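Local coordinates for protein galectin (Danio rerio, PDB 6E20) that binds galactosides as a galectin-1-like lectin and probably interacts with the envelope glycoprotein of a fish rhabdovirus, at residues 15-20 with 87-92. Residues are numbered along the deposited sequence; the frame is centred on the assembly and turned at random.
Sequences QTLTIT and IKITFT
Neighbouring antiparallel strands of the five-stranded sheet of a galectin beta-sandwich meet where Leu17 and Ile19 pair with Ile89 and Ile87. Both are hydrogen-bonded pairs, so each exchanges two backbone bonds. Leu17 N reaches Ile89 O at 2.7 Å in an almost straight bond (178° at the hydrogen), while the return bond from Ile89 N to Leu17 O, 2.8 Å long, is bent to 150°. Ile19 N to Ile87 O (2.8 Å) and Ile87 N to Ile19 O (2.9 Å) complete the second pair. Leu17 O also receives a CA-H...O contact from Lys88, its CA 3.2 Å away.

Successive residues face opposite sides of the sheet. On one lie Leu17, Ile19, Ile87 and Ile89, all buried; CB of Leu17 stands 4.3 Å from CB of Ile89, and the CD1 methyls of Ile19 and Ile89 approach each other diagonally. Ile32 and Ile34 of strand 30-34, in the opposing sheet, pack against this apolar layer. On the other face the side chains of Thr18 and Lys88 leave the sheet in the same direction, one next to the other. CG of Lys88 lies anti to its carbonyl carbon (chi1 -60°) and the chain is extended beyond it, its CE passing 3.7 Å from OG1 of Thr18. The CG2 methyl of Thr16 touches both CB of Lys88 and, at 3.6 Å, OG1 of Thr90. Strands 126-133 and 95-99 continue the sheet beyond 16-23 and 85-91. An aliphatic inner face and a threonine- and lysine-bearing outer one fit the two-sheet jelly-roll sandwich of galectins.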
loop_
_atom_site.group_PDB
_atom_site.type_symbol
_atom_site.label_atom_id
_atom_site.label_comp_id
_atom_site.label_asym_id
_atom_site.label_seq_id
_atom_site.Cartn_x
_atom_site.Cartn_y
_atom_site.Cartn_z
ATOM N N GLN B 15 -2.195 13.956 7.780
ATOM C CA GLN B 15 -1.356 12.732 7.827
ATOM C C GLN B 15 -0.156 12.936 6.900
ATOM O O GLN B 15 -0.225 13.797 6.020
ATOM C CB GLN B 15 -2.160 11.507 7.386
ATOM C CG GLN B 15 -3.493 11.346 8.100
ATOM C CD GLN B 15 -4.234 10.119 7.633
ATOM O OE1 GLN B 15 -4.722 10.062 6.512
ATOM N NE2 GLN B 15 -4.347 9.140 8.505
ATOM N N THR B 16 0.919 12.181 7.099
ATOM C CA THR B 16 2.018 12.102 6.108
ATOM C C THR B 16 1.854 10.785 5.357
ATOM O O THR B 16 1.572 9.745 5.994
ATOM C CB THR B 16 3.403 12.245 6.747
ATOM O OG1 THR B 16 3.277 13.105 7.881
ATOM C CG2 THR B 16 4.422 12.823 5.788
ATOM N N LEU B 17 1.971 10.853 4.040
ATOM C CA LEU B 17 2.099 9.677 3.154
ATOM C C LEU B 17 3.586 9.485 2.836
ATOM O O LEU B 17 4.175 10.412 2.266
ATOM C CB LEU B 17 1.288 9.954 1.900
ATOM C CG LEU B 17 1.590 9.050 0.714
ATOM C CD1 LEU B 17 1.396 7.587 1.083
ATOM C CD2 LEU B 17 0.716 9.452 -0.456
ATOM N N THR B 18 4.153 8.343 3.222
ATOM C CA THR B 18 5.563 7.961 2.962
ATOM C C THR B 18 5.556 6.908 1.857
ATOM O O THR B 18 4.870 5.904 2.026
ATOM C CB THR B 18 6.278 7.529 4.244
ATOM O OG1 THR B 18 6.180 8.622 5.169
ATOM C CG2 THR B 18 7.740 7.213 4.023
ATOM N N ILE B 19 6.210 7.203 0.735
ATOM C CA ILE B 19 6.304 6.286 -0.441
ATOM C C ILE B 19 7.758 5.871 -0.552
ATOM O O ILE B 19 8.618 6.782 -0.623
ATOM C CB ILE B 19 5.804 6.948 -1.741
ATOM C CG1 ILE B 19 4.327 7.350 -1.632
ATOM C CG2 ILE B 19 6.042 6.026 -2.940
ATOM C CD1 ILE B 19 3.887 8.382 -2.639
ATOM N N THR B 20 8.003 4.564 -0.505
ATOM C CA THR B 20 9.334 3.950 -0.731
ATOM C C THR B 20 9.288 3.205 -2.060
ATOM O O THR B 20 8.379 2.391 -2.266
ATOM C CB THR B 20 9.739 2.997 0.396
ATOM O OG1 THR B 20 9.332 3.646 1.598
ATOM C CG2 THR B 20 11.224 2.716 0.411
ATOM N N ILE B 87 9.866 9.406 -0.405
ATOM C CA ILE B 87 9.107 10.678 -0.599
ATOM C C ILE B 87 8.030 10.760 0.489
ATOM O O ILE B 87 7.390 9.723 0.796
ATOM C CB ILE B 87 8.481 10.705 -2.001
ATOM C CG1 ILE B 87 9.548 10.705 -3.097
ATOM C CG2 ILE B 87 7.511 11.859 -2.166
ATOM C CD1 ILE B 87 8.989 10.340 -4.467
ATOM N N LYS B 88 7.851 11.949 1.068
ATOM C CA LYS B 88 6.778 12.228 2.050
ATOM C C LYS B 88 5.855 13.240 1.407
ATOM O O LYS B 88 6.368 14.113 0.674
ATOM C CB LYS B 88 7.339 12.754 3.373
ATOM C CG LYS B 88 8.292 11.789 4.050
ATOM C CD LYS B 88 8.406 12.006 5.526
ATOM C CE LYS B 88 8.999 10.801 6.217
ATOM N NZ LYS B 88 9.244 11.099 7.645
ATOM N N ILE B 89 4.556 13.061 1.615
ATOM C CA ILE B 89 3.504 14.004 1.145
ATOM C C ILE B 89 2.604 14.300 2.332
ATOM O O ILE B 89 2.039 13.343 2.901
ATOM C CB ILE B 89 2.724 13.443 -0.059
ATOM C CG1 ILE B 89 3.696 13.058 -1.177
ATOM C CG2 ILE B 89 1.648 14.420 -0.547
ATOM C CD1 ILE B 89 3.026 12.628 -2.438
ATOM N N THR B 90 2.534 15.580 2.688
ATOM C CA THR B 90 1.582 16.162 3.648
ATOM C C THR B 90 0.570 16.994 2.857
ATOM O O THR B 90 0.973 17.655 1.887
ATOM C CB THR B 90 2.346 17.057 4.629
ATOM O OG1 THR B 90 3.396 16.269 5.192
ATOM C CG2 THR B 90 1.454 17.594 5.715
ATOM N N PHE B 91 -0.687 17.056 3.257
ATOM C CA PHE B 91 -1.562 18.082 2.638
ATOM C C PHE B 91 -2.552 18.688 3.612
ATOM O O PHE B 91 -2.856 18.133 4.683
ATOM C CB PHE B 91 -2.298 17.556 1.405
ATOM C CG PHE B 91 -3.515 16.707 1.649
ATOM C CD1 PHE B 91 -3.391 15.435 2.187
ATOM C CD2 PHE B 91 -4.760 17.125 1.209
ATOM C CE1 PHE B 91 -4.508 14.621 2.341
ATOM C CE2 PHE B 91 -5.872 16.306 1.355
ATOM C CZ PHE B 91 -5.745 15.057 1.921
ATOM N N THR B 92 -3.036 19.835 3.155
ATOM C CA THR B 92 -4.013 20.720 3.810
ATOM C C THR B 92 -5.073 20.952 2.743
ATOM O O THR B 92 -4.797 20.584 1.581
ATOM C CB THR B 92 -3.313 22.006 4.278
ATOM O OG1 THR B 92 -2.763 22.629 3.112
ATOM C CG2 THR B 92 -2.199 21.760 5.274
#